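Local coordinates for sugar ABC transporter, sugar-binding protein (Streptococcus pneumoniae, PDB 2HEU), which probably binds sugars outside the cell, as the solute-binding protein of an ABC transporter, and hands them to the membrane permease for uptake, at residues G130-K135 and L252-G257; E147-F152 and P279-G284; V220-R225 and M377-T382; V289-L294 and H358-Q363. All coordinates share one frame; numbering follows the deposited sequence. Where two conformers were deposited one is given.

Contact 1: G130-K135 and L252-G257; sequences GIYYNK and LMTPNG
Tyr-132 CG lies anti to the carbonyl carbon (chi1 -70°), and the hydroxyl of its ring donates to Gly-257 O, 2.7 Å from Tyr-132 OH. Gly-257 O and Thr-254 O both lie at the edge of this ring, in its plane. Ile-131, on the other face of the sheet, has CG2 anti to the backbone N, 3.8 Å from Met-253 CB, while its CD1 packs 3.7 Å from Pro-255 CB. Between the backbones, Gly-130 and Asn-256 exchange two hydrogen bonds, Gly-130 N to Asn-256 O being almost straight at 175°. Tyr-132 and Thr-254 exchange two more, Tyr-132 N lying 2.9 Å from Thr-254 O. Asn-134 N, at the N-cap of the next helix, donates to Leu-252 O. The intervening non-hydrogen-bonded pairs bring Met-253 CA to 3.0 Å from Tyr-132 O, a CA-H...O contact. Thr-254 OG1 is satisfied by Gly-168 O. Helix 149-161 packs on the face of Ile-131 and Met-253, helix 239-247 on that of Tyr-132 and Thr-254. Strand 129-134 lies between 253-257 and 273-276 in a three-stranded antiparallel sheet flanked by helices, part of the layered alpha/beta architecture of a solute-binding protein lobe.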
loop_
_atom_site.group_PDB
_atom_site.type_symbol
_atom_site.label_atom_id
_atom_site.label_comp_id
_atom_site.label_asym_id
_atom_site.label_seq_id
_atom_site.Cartn_x
_atom_site.Cartn_y
_atom_site.Cartn_z
ATOM N N GLY A 130 8.632 0.648 2.550
ATOM C CA GLY A 130 9.846 0.952 3.309
ATOM C C GLY A 130 11.089 0.600 2.497
ATOM O O GLY A 130 11.074 0.637 1.272
ATOM N N ILE A 131 12.161 0.260 3.240
ATOM C CA ILE A 131 13.432 0.020 2.609
ATOM C C ILE A 131 13.781 -1.464 2.787
ATOM O O ILE A 131 13.904 -1.957 3.907
ATOM C CB ILE A 131 14.602 0.855 3.181
ATOM C CG1 ILE A 131 14.195 2.351 3.274
ATOM C CG2 ILE A 131 15.824 0.670 2.386
ATOM C CD1 ILE A 131 13.885 3.016 1.956
ATOM N N TYR A 132 13.907 -2.184 1.654
ATOM C CA TYR A 132 14.509 -3.564 1.698
ATOM C C TYR A 132 15.966 -3.439 1.867
ATOM O O TYR A 132 16.621 -2.559 1.281
ATOM C CB TYR A 132 14.209 -4.280 0.352
ATOM C CG TYR A 132 12.753 -4.622 0.187
ATOM C CD1 TYR A 132 12.289 -5.867 0.623
ATOM C CD2 TYR A 132 11.845 -3.752 -0.333
ATOM C CE1 TYR A 132 10.955 -6.221 0.482
ATOM C CE2 TYR A 132 10.522 -4.092 -0.458
ATOM C CZ TYR A 132 10.082 -5.350 -0.041
ATOM O OH TYR A 132 8.761 -5.733 -0.168
ATOM N N TYR A 133 16.544 -4.351 2.691
ATOM C CA TYR A 133 17.994 -4.335 2.854
ATOM C C TYR A 133 18.499 -5.739 2.996
ATOM O O TYR A 133 17.787 -6.722 3.326
ATOM C CB TYR A 133 18.418 -3.482 4.080
ATOM C CG TYR A 133 18.143 -4.066 5.463
ATOM C CD1 TYR A 133 16.878 -4.065 6.025
ATOM C CD2 TYR A 133 19.191 -4.604 6.186
ATOM C CE1 TYR A 133 16.662 -4.580 7.269
ATOM C CE2 TYR A 133 18.957 -5.159 7.448
ATOM C CZ TYR A 133 17.692 -5.126 7.989
ATOM O OH TYR A 133 17.482 -5.659 9.228
ATOM N N ASN A 134 19.797 -5.880 2.728
ATOM C CA ASN A 134 20.503 -7.151 2.774
ATOM C C ASN A 134 21.107 -7.359 4.170
ATOM O O ASN A 134 22.107 -6.720 4.502
ATOM C CB ASN A 134 21.576 -7.117 1.708
ATOM C CG ASN A 134 22.384 -8.374 1.504
ATOM O OD1 ASN A 134 22.716 -8.697 0.286
ATOM N ND2 ASN A 134 22.683 -9.073 2.510
ATOM N N LYS A 135 20.469 -8.242 4.959
ATOM C CA LYS A 135 20.945 -8.422 6.330
ATOM C C LYS A 135 22.352 -8.927 6.379
ATOM O O LYS A 135 23.173 -8.560 7.255
ATOM C CB LYS A 135 20.034 -9.368 7.104
ATOM C CG LYS A 135 18.642 -8.912 7.326
ATOM C CD LYS A 135 17.817 -9.949 8.128
ATOM C CE LYS A 135 16.490 -9.512 8.557
ATOM N NZ LYS A 135 15.749 -10.594 9.264
ATOM N N LEU A 252 22.656 -2.784 -1.834
ATOM C CA LEU A 252 22.343 -3.247 -0.503
ATOM C C LEU A 252 20.919 -2.965 -0.069
ATOM O O LEU A 252 20.471 -3.621 0.913
ATOM C CB LEU A 252 23.300 -2.695 0.518
ATOM C CG LEU A 252 24.786 -3.192 0.323
ATOM C CD1 LEU A 252 25.582 -2.819 1.576
ATOM C CD2 LEU A 252 24.969 -4.590 -0.144
ATOM N N MET A 253 20.236 -2.053 -0.727
ATOM C CA MET A 253 18.912 -1.586 -0.358
ATOM C C MET A 253 18.110 -1.222 -1.574
ATOM O O MET A 253 18.647 -0.816 -2.620
ATOM C CB MET A 253 19.003 -0.307 0.517
ATOM C CG MET A 253 19.627 -0.517 1.873
ATOM S SD MET A 253 19.747 0.996 2.862
ATOM C CE MET A 253 21.104 1.814 1.981
ATOM N N THR A 254 16.786 -1.266 -1.440
ATOM C CA THR A 254 15.917 -0.622 -2.430
ATOM C C THR A 254 14.657 -0.188 -1.791
ATOM O O THR A 254 14.081 -0.941 -0.993
ATOM C CB THR A 254 15.685 -1.547 -3.679
ATOM O OG1 THR A 254 15.115 -0.772 -4.735
ATOM C CG2 THR A 254 14.849 -2.754 -3.426
ATOM N N PRO A 255 14.154 1.025 -2.064
ATOM C CA PRO A 255 12.889 1.499 -1.476
ATOM C C PRO A 255 11.744 0.991 -2.283
ATOM O O PRO A 255 11.662 1.205 -3.502
ATOM C CB PRO A 255 13.032 3.043 -1.599
ATOM C CG PRO A 255 13.852 3.218 -2.877
ATOM C CD PRO A 255 14.827 2.086 -2.873
ATOM N N ASN A 256 10.801 0.328 -1.636
ATOM C CA ASN A 256 9.632 -0.163 -2.426
ATOM C C ASN A 256 8.535 -0.642 -1.439
ATOM O O ASN A 256 8.694 -0.592 -0.200
ATOM C CB ASN A 256 10.068 -1.263 -3.407
ATOM C CG ASN A 256 9.372 -1.116 -4.745
ATOM O OD1 ASN A 256 10.074 -0.852 -5.800
ATOM N ND2 ASN A 256 8.112 -1.212 -4.792
ATOM N N GLY A 257 7.440 -1.067 -2.042
ATOM C CA GLY A 257 6.326 -1.550 -1.246
ATOM C C GLY A 257 6.495 -2.983 -0.850
ATOM O O GLY A 257 7.336 -3.739 -1.351
#

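Contact 2: E147-F152 and P279-G284; sequences ETWDEF and PGKEKG
Glu-151 OE2 accepts a hydrogen bond from a water 2.8 Å away, and the same water donates to Glu-147 OE1 and accepts from Lys-283 NZ. The carboxylate and the ammonium therefore meet through water: Glu-151 OE2 and Lys-283 NZ stay 4.1 Å apart, beyond a salt bridge, although their charges probably still attract. The other oxygen, Glu-151 OE1, accepts from Glu-147 N on its anti side, while Glu-151 N donates to Thr-148 OG1, 2.9 Å away. This is the capping bond of Thr-148, the N-cap residue of the helix that starts at Trp-149; Thr-148 OG1 is placed for it between its backbone N and carbonyl carbon (chi1 64°), which leaves CG2 to pack 3.6 Å from Lys-283 CG. The first helical NH is taken by the loop, Trp-149 N donating to Gly-280 O over 3.0 Å. The indole turns one face to the loop backbone, with Lys-281 N over its centre. Lys-281 CB stands 3.7 Å from the centroid of the six-membered ring, 16° off its normal, a CH-pi contact, and Trp-149 NE1 donates to Thr-187 OG1. Pro-279 packs against the start of the helix, its CB 3.4 Å from Thr-148 N and its CD against Phe-152 CD2. A further water accepts from Gly-280 N and donates to Glu-147 O and Glu-282 O. The loop between strands 273-276 and 288-290 is thus laid over the N-terminal end of helix 149-161, whose Trp-149 also packs on helix 212-222.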
loop_
_atom_site.group_PDB
_atom_site.type_symbol
_atom_site.label_atom_id
_atom_site.label_comp_id
_atom_site.label_asym_id
_atom_site.label_seq_id
_atom_site.Cartn_x
_atom_site.Cartn_y
_atom_site.Cartn_z
ATOM N N GLU A 147 17.867 4.905 12.351
ATOM C CA GLU A 147 16.639 5.330 13.164
ATOM C C GLU A 147 16.397 6.724 13.193
ATOM O O GLU A 147 15.473 7.162 13.824
ATOM C CB GLU A 147 16.527 5.096 14.577
ATOM C CG GLU A 147 17.640 4.783 14.917
ATOM C CD GLU A 147 17.522 3.439 15.332
ATOM O OE1 GLU A 147 17.664 3.262 16.615
ATOM O OE2 GLU A 147 16.674 2.752 14.743
ATOM N N THR A 148 17.116 7.511 12.393
ATOM C CA THR A 148 16.854 8.913 12.171
ATOM C C THR A 148 17.274 9.264 10.694
ATOM O O THR A 148 18.054 8.570 10.093
ATOM C CB THR A 148 17.661 9.847 13.078
ATOM O OG1 THR A 148 19.020 9.699 12.796
ATOM C CG2 THR A 148 17.414 9.568 14.569
ATOM N N TRP A 149 16.778 10.385 10.216
ATOM C CA TRP A 149 17.210 10.919 8.938
ATOM C C TRP A 149 18.735 10.983 8.925
ATOM O O TRP A 149 19.374 10.601 7.905
ATOM C CB TRP A 149 16.680 12.280 8.647
ATOM C CG TRP A 149 15.182 12.433 8.529
ATOM C CD1 TRP A 149 14.234 11.485 8.203
ATOM C CD2 TRP A 149 14.461 13.638 8.741
ATOM N NE1 TRP A 149 12.993 12.045 8.162
ATOM C CE2 TRP A 149 13.104 13.386 8.453
ATOM C CE3 TRP A 149 14.827 14.972 9.049
ATOM C CZ2 TRP A 149 12.123 14.352 8.547
ATOM C CZ3 TRP A 149 13.837 15.969 9.137
ATOM C CH2 TRP A 149 12.534 15.647 8.869
ATOM N N ASP A 150 19.339 11.526 9.985
ATOM C CA ASP A 150 20.792 11.725 9.948
ATOM C C ASP A 150 21.486 10.375 9.925
ATOM O O ASP A 150 22.534 10.249 9.257
ATOM C CB ASP A 150 21.187 12.551 11.186
ATOM C CG ASP A 150 20.887 14.016 11.058
ATOM O OD1 ASP A 150 20.320 14.475 10.097
ATOM O OD2 ASP A 150 21.249 14.691 12.056
ATOM N N GLU A 151 21.000 9.393 10.643
ATOM C CA GLU A 151 21.635 8.066 10.575
ATOM C C GLU A 151 21.466 7.471 9.202
ATOM O O GLU A 151 22.348 6.739 8.718
ATOM C CB GLU A 151 21.077 7.102 11.570
ATOM C CG GLU A 151 21.460 7.364 13.019
ATOM C CD GLU A 151 21.076 6.300 13.954
ATOM O OE1 GLU A 151 20.361 5.395 13.649
ATOM O OE2 GLU A 151 21.544 6.295 15.144
ATOM N N PHE A 152 20.388 7.747 8.495
ATOM C CA PHE A 152 20.185 7.178 7.128
ATOM C C PHE A 152 21.205 7.791 6.153
ATOM O O PHE A 152 21.815 7.085 5.373
ATOM C CB PHE A 152 18.733 7.422 6.760
ATOM C CG PHE A 152 18.229 6.585 5.557
ATOM C CD1 PHE A 152 18.932 5.598 4.926
ATOM C CD2 PHE A 152 16.936 6.885 5.131
ATOM C CE1 PHE A 152 18.340 4.878 3.883
ATOM C CE2 PHE A 152 16.366 6.167 4.097
ATOM C CZ PHE A 152 17.075 5.156 3.479
ATOM N N PRO A 279 13.006 6.390 8.513
ATOM C CA PRO A 279 13.052 7.088 9.807
ATOM C C PRO A 279 12.476 8.437 9.721
ATOM O O PRO A 279 12.399 9.080 8.670
ATOM C CB PRO A 279 14.515 7.020 10.241
ATOM C CG PRO A 279 15.172 7.086 8.908
ATOM C CD PRO A 279 14.403 6.168 8.039
ATOM N N GLY A 280 12.130 8.912 10.907
ATOM C CA GLY A 280 11.864 10.263 11.123
ATOM C C GLY A 280 13.042 11.070 11.573
ATOM O O GLY A 280 14.170 10.577 11.591
ATOM N N LYS A 281 12.875 12.359 11.947
ATOM C CA LYS A 281 14.022 13.156 12.378
ATOM C C LYS A 281 14.580 12.620 13.697
ATOM O O LYS A 281 15.823 12.581 13.926
ATOM C CB LYS A 281 13.651 14.606 12.535
ATOM C CG LYS A 281 14.763 15.561 12.938
ATOM C CD LYS A 281 14.218 16.969 12.906
ATOM C CE LYS A 281 15.169 18.072 13.282
ATOM N NZ LYS A 281 14.426 19.451 13.232
ATOM N N GLU A 282 13.649 12.272 14.568
ATOM C CA GLU A 282 13.887 11.852 15.911
ATOM C C GLU A 282 13.605 10.312 15.898
ATOM O O GLU A 282 12.814 9.764 15.220
ATOM C CB GLU A 282 13.027 12.621 16.933
ATOM C CG GLU A 282 13.079 14.100 16.897
ATOM C CD GLU A 282 14.442 14.649 17.196
ATOM O OE1 GLU A 282 15.344 14.002 17.769
ATOM O OE2 GLU A 282 14.698 15.843 16.852
ATOM N N LYS A 283 14.235 9.634 16.867
ATOM C CA LYS A 283 13.915 8.226 17.113
ATOM C C LYS A 283 12.559 8.005 17.601
ATOM O O LYS A 283 11.991 8.820 18.297
ATOM C CB LYS A 283 14.856 7.708 18.095
ATOM C CG LYS A 283 16.269 7.862 17.571
ATOM C CD LYS A 283 17.196 7.460 18.583
ATOM C CE LYS A 283 18.725 7.599 17.735
ATOM N NZ LYS A 283 19.742 7.163 18.667
ATOM N N GLY A 284 11.946 6.910 17.176
ATOM C CA GLY A 284 10.589 6.627 17.482
ATOM C C GLY A 284 9.615 7.290 16.562
ATOM O O GLY A 284 8.420 7.146 16.720
HETATM O O HOH W 1 12.603 7.610 13.495
HETATM O O HOH W 2 20.286 4.849 17.127
HETATM O O HOH W 3 17.732 13.165 11.878
HETATM O O HOH W 4 21.739 8.162 16.843
#

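Contact 3: V220-R225 and M377-T382; sequences VMDILR and MNYVLT
The C-terminal part of helix 212-222 and the residues that follow lie beside the last turn of helix 370-382, the closest CA atoms being those of Arg-225 and Val-380, 6.0 Å apart. Tyr-379, its CG anti to the backbone N (chi1 -179°), extends its ring toward Asp-222 and donates from OH to Asp-222 OD1 over 2.6 Å. The hydroxyl meets the syn side of that oxygen, 22° out of the carboxylate plane, and Asp-222 OD1 lies in turn near the plane of the ring, at its edge. Met-221 CB touches the same ring at CE2, 3.8 Å away. The methionine chain, bent at chi2 and chi3, brings Met-221 CE to 3.5 Å from Val-380 CG2, which also meets Leu-224 CD1. The contact joins helix 212-222 to helix 370-382, with helices 178-189 and 385-396 alongside: the first touches Met-221, and the second covers Tyr-379 and Asp-222 through Lys-385. In the conformer described, Arg-225 NE donates to Val-380 O over 2.9 Å, with the carbonyl oxygen near the guanidinium plane but NE well above the plane of the carbonyl. Arg-225 CD rests 3.8 Å from Tyr-379 CE2, and Thr-382 C sits over one face of the guanidinium, offset toward the rim. Thr-382 OG1 donates back to Asn-378 O, 2.9 Å away; Thr-382 N reaches the same oxygen from the opposite face of its plane.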
loop_
_atom_site.group_PDB
_atom_site.type_symbol
_atom_site.label_atom_id
_atom_site.label_comp_id
_atom_site.label_asym_id
_atom_site.label_seq_id
_atom_site.Cartn_x
_atom_site.Cartn_y
_atom_site.Cartn_z
ATOM N N VAL A 220 15.475 14.655 3.070
ATOM C CA VAL A 220 15.171 13.209 2.960
ATOM C C VAL A 220 15.373 12.739 1.507
ATOM O O VAL A 220 15.973 11.686 1.241
ATOM C CB VAL A 220 13.808 12.891 3.514
ATOM C CG1 VAL A 220 13.510 11.392 3.353
ATOM C CG2 VAL A 220 13.704 13.277 4.979
ATOM N N MET A 221 14.877 13.508 0.528
ATOM C CA MET A 221 15.100 13.168 -0.873
ATOM C C MET A 221 16.573 13.138 -1.213
ATOM O O MET A 221 17.008 12.297 -2.044
ATOM C CB MET A 221 14.363 14.139 -1.796
ATOM C CG MET A 221 12.864 13.975 -1.830
ATOM S SD MET A 221 12.275 12.324 -2.241
ATOM C CE MET A 221 13.198 11.994 -3.754
ATOM N N ASP A 222 17.377 14.024 -0.613
ATOM C CA ASP A 222 18.777 14.091 -0.911
ATOM C C ASP A 222 19.564 12.897 -0.462
ATOM O O ASP A 222 20.675 12.674 -0.935
ATOM C CB ASP A 222 19.413 15.401 -0.373
ATOM C CG ASP A 222 19.186 16.571 -1.260
ATOM O OD1 ASP A 222 18.830 16.414 -2.443
ATOM O OD2 ASP A 222 19.423 17.725 -0.798
ATOM N N ILE A 223 19.004 12.057 0.424
ATOM C CA ILE A 223 19.667 10.784 0.747
ATOM C C ILE A 223 19.880 9.960 -0.509
ATOM O O ILE A 223 20.864 9.259 -0.667
ATOM C CB ILE A 223 18.845 10.035 1.822
ATOM C CG1 ILE A 223 18.819 10.837 3.121
ATOM C CG2 ILE A 223 19.378 8.629 2.059
ATOM C CD1 ILE A 223 17.842 10.342 4.188
ATOM N N LEU A 224 18.895 10.041 -1.431
ATOM C CA LEU A 224 18.956 9.319 -2.711
ATOM C C LEU A 224 19.853 9.927 -3.735
ATOM O O LEU A 224 20.030 9.376 -4.832
ATOM C CB LEU A 224 17.536 9.133 -3.275
ATOM C CG LEU A 224 16.522 8.489 -2.365
ATOM C CD1 LEU A 224 15.201 8.328 -3.131
ATOM C CD2 LEU A 224 17.012 7.158 -1.779
ATOM N N ARG A 225 20.439 11.094 -3.420
ATOM C CA ARG A 225 21.299 11.889 -4.303
ATOM C C ARG A 225 22.741 11.890 -3.827
ATOM O O ARG A 225 23.589 12.516 -4.457
ATOM C CB ARG A 225 20.763 13.331 -4.442
ATOM C CG ARG A 225 19.343 13.391 -4.984
ATOM C CD ARG A 225 19.112 14.600 -5.913
ATOM N NE ARG A 225 19.767 14.569 -7.224
ATOM C CZ ARG A 225 20.886 15.176 -7.612
ATOM N NH1 ARG A 225 21.477 16.044 -6.816
ATOM N NH2 ARG A 225 21.338 14.973 -8.828
ATOM N N MET A 377 10.886 11.537 -8.926
ATOM C CA MET A 377 12.016 10.909 -9.619
ATOM C C MET A 377 12.811 11.982 -10.360
ATOM O O MET A 377 14.046 11.877 -10.459
ATOM C CB MET A 377 11.516 9.833 -10.560
ATOM C CG MET A 377 12.651 8.985 -11.166
ATOM S SD MET A 377 13.662 8.115 -9.963
ATOM C CE MET A 377 12.576 6.766 -9.536
ATOM N N ASN A 378 12.148 12.993 -10.907
ATOM C CA ASN A 378 12.901 14.044 -11.638
ATOM C C ASN A 378 13.804 14.780 -10.700
ATOM O O ASN A 378 14.875 15.229 -11.127
ATOM C CB ASN A 378 11.937 15.022 -12.316
ATOM C CG ASN A 378 11.318 14.487 -13.563
ATOM O OD1 ASN A 378 11.595 13.362 -13.963
ATOM N ND2 ASN A 378 10.370 15.187 -14.170
ATOM N N TYR A 379 13.456 14.929 -9.432
ATOM C CA TYR A 379 14.380 15.512 -8.468
ATOM C C TYR A 379 15.579 14.609 -8.243
ATOM O O TYR A 379 16.725 15.065 -8.188
ATOM C CB TYR A 379 13.677 15.852 -7.131
ATOM C CG TYR A 379 14.647 16.486 -6.165
ATOM C CD1 TYR A 379 15.059 17.798 -6.364
ATOM C CD2 TYR A 379 15.200 15.792 -5.136
ATOM C CE1 TYR A 379 16.031 18.379 -5.574
ATOM C CE2 TYR A 379 16.160 16.338 -4.295
ATOM C CZ TYR A 379 16.593 17.659 -4.543
ATOM O OH TYR A 379 17.565 18.236 -3.798
ATOM N N VAL A 380 15.360 13.310 -8.083
ATOM C CA VAL A 380 16.512 12.386 -7.949
ATOM C C VAL A 380 17.422 12.537 -9.180
ATOM O O VAL A 380 18.641 12.564 -9.021
ATOM C CB VAL A 380 16.052 10.976 -7.693
ATOM C CG1 VAL A 380 17.278 10.031 -7.559
ATOM C CG2 VAL A 380 15.185 10.891 -6.450
ATOM N N LEU A 381 16.825 12.609 -10.364
ATOM C CA LEU A 381 17.579 12.727 -11.611
ATOM C C LEU A 381 18.387 14.066 -11.609
ATOM O O LEU A 381 19.566 14.117 -11.946
ATOM C CB LEU A 381 16.615 12.618 -12.784
ATOM C CG LEU A 381 16.127 11.137 -13.069
ATOM C CD1 LEU A 381 14.850 11.105 -13.921
ATOM C CD2 LEU A 381 17.206 10.269 -13.766
ATOM N N THR A 382 17.784 15.156 -11.272
ATOM C CA THR A 382 18.325 16.529 -11.580
ATOM C C THR A 382 18.837 17.319 -10.404
ATOM O O THR A 382 19.654 18.202 -10.591
ATOM C CB THR A 382 17.285 17.399 -12.259
ATOM O OG1 THR A 382 16.250 17.780 -11.317
ATOM C CG2 THR A 382 16.691 16.798 -13.518
#

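Contact 4: V289-L294 and H358-Q363; sequences VGAGDL and HLVWLQ
Gly-290 N donates to Leu-359 O over 2.9 Å, nearly in line with the carbonyl (C=O...N angle 169°), and this is the main bond between the two segments. The return bond, Trp-361 N to Gly-290 O, is weak at 3.4 Å. Two CA-H...O contacts flank them, the shorter from Val-360 CA to Gly-290 O at 3.2 Å. A water over the centre of one face of the His-358 ring lies within hydrogen-bonding distance of Gly-290 O and His-358 O. The imidazole turns an edge to the peptide between Val-289 and Gly-290, and both its nitrogens are bound elsewhere, His-358 ND1 to Phe-354 N and His-358 NE2 to Asn-127 O. Val-289 and Leu-359 form a bridge of the two-stranded parallel sheet 288-290/358-360, near the centre of the chain and followed by the run that leads into strand 295-298 of the five-stranded mixed sheet. In this family such connecting segments commonly form the hinge between two lobes, and the position here is consistent with that role. Outward, Trp-361 receives the glycine on one face: Gly-290 CA is 3.7 Å from the centroid of the five-membered ring, a CH-pi contact. Val-289 CG1, held between its backbone N and carbonyl carbon (chi1 61°), lies over the six-membered ring at 4.1 Å from the centroid. Val-289 CG2 packs 3.5 Å from Trp-361 CA, and Ala-291 CB meets the indole edge at Trp-361 CD1, 3.6 Å away. Trp-361 NE1 donates to Asn-127 OD1, and helix 178-189 covers the indole through Gln-182.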
loop_
_atom_site.group_PDB
_atom_site.type_symbol
_atom_site.label_atom_id
_atom_site.label_comp_id
_atom_site.label_asym_id
_atom_site.label_seq_id
_atom_site.Cartn_x
_atom_site.Cartn_y
_atom_site.Cartn_z
ATOM N N VAL A 289 3.513 3.655 5.032
ATOM C CA VAL A 289 2.328 4.095 4.295
ATOM C C VAL A 289 1.836 2.919 3.477
ATOM O O VAL A 289 2.611 2.098 3.035
ATOM C CB VAL A 289 2.662 5.319 3.382
ATOM C CG1 VAL A 289 3.719 5.018 2.348
ATOM C CG2 VAL A 289 1.401 5.891 2.765
ATOM N N GLY A 290 0.514 2.844 3.326
ATOM C CA GLY A 290 -0.088 1.811 2.533
ATOM C C GLY A 290 -1.574 1.894 2.637
ATOM O O GLY A 290 -2.131 2.820 3.264
ATOM N N ALA A 291 -2.306 0.933 2.038
ATOM C CA ALA A 291 -3.772 0.933 2.145
ATOM C C ALA A 291 -4.279 -0.461 1.915
ATOM O O ALA A 291 -3.596 -1.346 1.481
ATOM C CB ALA A 291 -4.408 1.917 1.164
ATOM N N GLY A 292 -5.571 -0.629 2.126
ATOM C CA GLY A 292 -6.246 -1.925 1.945
ATOM C C GLY A 292 -5.995 -2.500 0.569
ATOM O O GLY A 292 -6.052 -1.791 -0.440
ATOM N N ASP A 293 -5.807 -3.821 0.569
ATOM C CA ASP A 293 -5.472 -4.565 -0.602
ATOM C C ASP A 293 -6.601 -5.627 -0.837
ATOM O O ASP A 293 -7.466 -5.409 -1.697
ATOM C CB ASP A 293 -4.067 -5.206 -0.425
ATOM C CG ASP A 293 -3.620 -6.019 -1.614
ATOM O OD1 ASP A 293 -4.059 -5.649 -2.732
ATOM O OD2 ASP A 293 -2.852 -7.012 -1.523
ATOM N N LEU A 294 -6.573 -6.716 -0.083
ATOM C CA LEU A 294 -7.802 -7.548 -0.004
ATOM C C LEU A 294 -8.780 -6.822 0.852
ATOM O O LEU A 294 -8.571 -6.682 2.076
ATOM C CB LEU A 294 -7.457 -8.934 0.539
ATOM C CG LEU A 294 -8.660 -9.935 0.357
ATOM C CD1 LEU A 294 -8.769 -10.413 -1.103
ATOM C CD2 LEU A 294 -8.547 -11.100 1.321
ATOM N N HIS A 358 1.150 3.719 10.482
ATOM C CA HIS A 358 0.886 3.118 9.177
ATOM C C HIS A 358 -0.143 3.970 8.458
ATOM O O HIS A 358 -1.340 3.693 8.479
ATOM C CB HIS A 358 0.418 1.696 9.332
ATOM C CG HIS A 358 0.178 0.917 8.053
ATOM N ND1 HIS A 358 -0.520 -0.257 8.152
ATOM C CD2 HIS A 358 0.521 1.106 6.760
ATOM C CE1 HIS A 358 -0.525 -0.747 6.909
ATOM N NE2 HIS A 358 0.043 0.058 6.053
ATOM N N LEU A 359 0.354 4.973 7.761
ATOM C CA LEU A 359 -0.482 5.978 7.149
ATOM C C LEU A 359 -1.234 5.418 5.983
ATOM O O LEU A 359 -0.746 4.549 5.319
ATOM C CB LEU A 359 0.464 7.043 6.661
ATOM C CG LEU A 359 0.848 8.091 7.676
ATOM C CD1 LEU A 359 1.459 7.538 8.937
ATOM C CD2 LEU A 359 1.764 9.096 7.054
ATOM N N VAL A 360 -2.428 5.966 5.673
ATOM C CA VAL A 360 -3.074 5.677 4.385
ATOM C C VAL A 360 -2.358 6.551 3.338
ATOM O O VAL A 360 -2.049 7.734 3.556
ATOM C CB VAL A 360 -4.551 5.971 4.411
ATOM C CG1 VAL A 360 -5.181 5.702 3.068
ATOM C CG2 VAL A 360 -5.254 5.111 5.495
ATOM N N TRP A 361 -2.131 5.982 2.152
ATOM C CA TRP A 361 -1.571 6.672 0.995
ATOM C C TRP A 361 -2.199 8.067 0.918
ATOM O O TRP A 361 -3.434 8.247 0.965
ATOM C CB TRP A 361 -1.909 5.914 -0.289
ATOM C CG TRP A 361 -1.136 4.655 -0.469
ATOM C CD1 TRP A 361 -1.600 3.371 -0.462
ATOM C CD2 TRP A 361 0.259 4.520 -0.762
ATOM N NE1 TRP A 361 -0.602 2.464 -0.684
ATOM C CE2 TRP A 361 0.568 3.152 -0.860
ATOM C CE3 TRP A 361 1.272 5.460 -0.985
ATOM C CZ2 TRP A 361 1.894 2.724 -1.131
ATOM C CZ3 TRP A 361 2.520 5.053 -1.310
ATOM C CH2 TRP A 361 2.844 3.712 -1.333
ATOM N N LEU A 362 -1.352 9.095 0.680
ATOM C CA LEU A 362 -1.833 10.453 0.655
ATOM C C LEU A 362 -2.813 10.746 -0.480
ATOM O O LEU A 362 -3.655 11.600 -0.372
ATOM C CB LEU A 362 -0.668 11.443 0.615
ATOM C CG LEU A 362 0.281 11.387 1.788
ATOM C CD1 LEU A 362 1.395 12.439 1.582
ATOM C CD2 LEU A 362 -0.393 11.611 3.108
ATOM N N GLN A 363 -2.652 9.963 -1.559
ATOM C CA GLN A 363 -3.515 10.161 -2.768
ATOM C C GLN A 363 -4.959 9.728 -2.479
ATOM O O GLN A 363 -5.798 9.958 -3.353
ATOM C CB GLN A 363 -2.946 9.507 -4.014
ATOM C CG GLN A 363 -2.974 8.002 -4.045
ATOM C CD GLN A 363 -1.762 7.328 -3.507
ATOM O OE1 GLN A 363 -0.987 7.961 -2.780
ATOM N NE2 GLN A 363 -1.559 6.046 -3.735
HETATM O O HOH W 5 -2.704 2.216 6.014
#

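How the contacts relate
Contacts 1, 2 and 3 lie on the same side of the chain's centre, their centres about 16 to 18 Å apart, and their segments alternate along the sequence. Helix 149-161 ties them together: Phe-152 touches Ile-131 and Met-253 of contact 1 and Ile-223 of contact 3, while Trp-149 packs on Val-220. Contact 4 lies nearer the centre of the chain, about 5 Å from it and 19 to 23 Å from the other centres. It follows contacts 1 and 2 along the chain and is nested within the loop closed by contact 3. Contacts 1 to 3 probably belong to one lobe, and contact 4 lies by the connection toward the other, consistent with a two-lobed solute-binding protein.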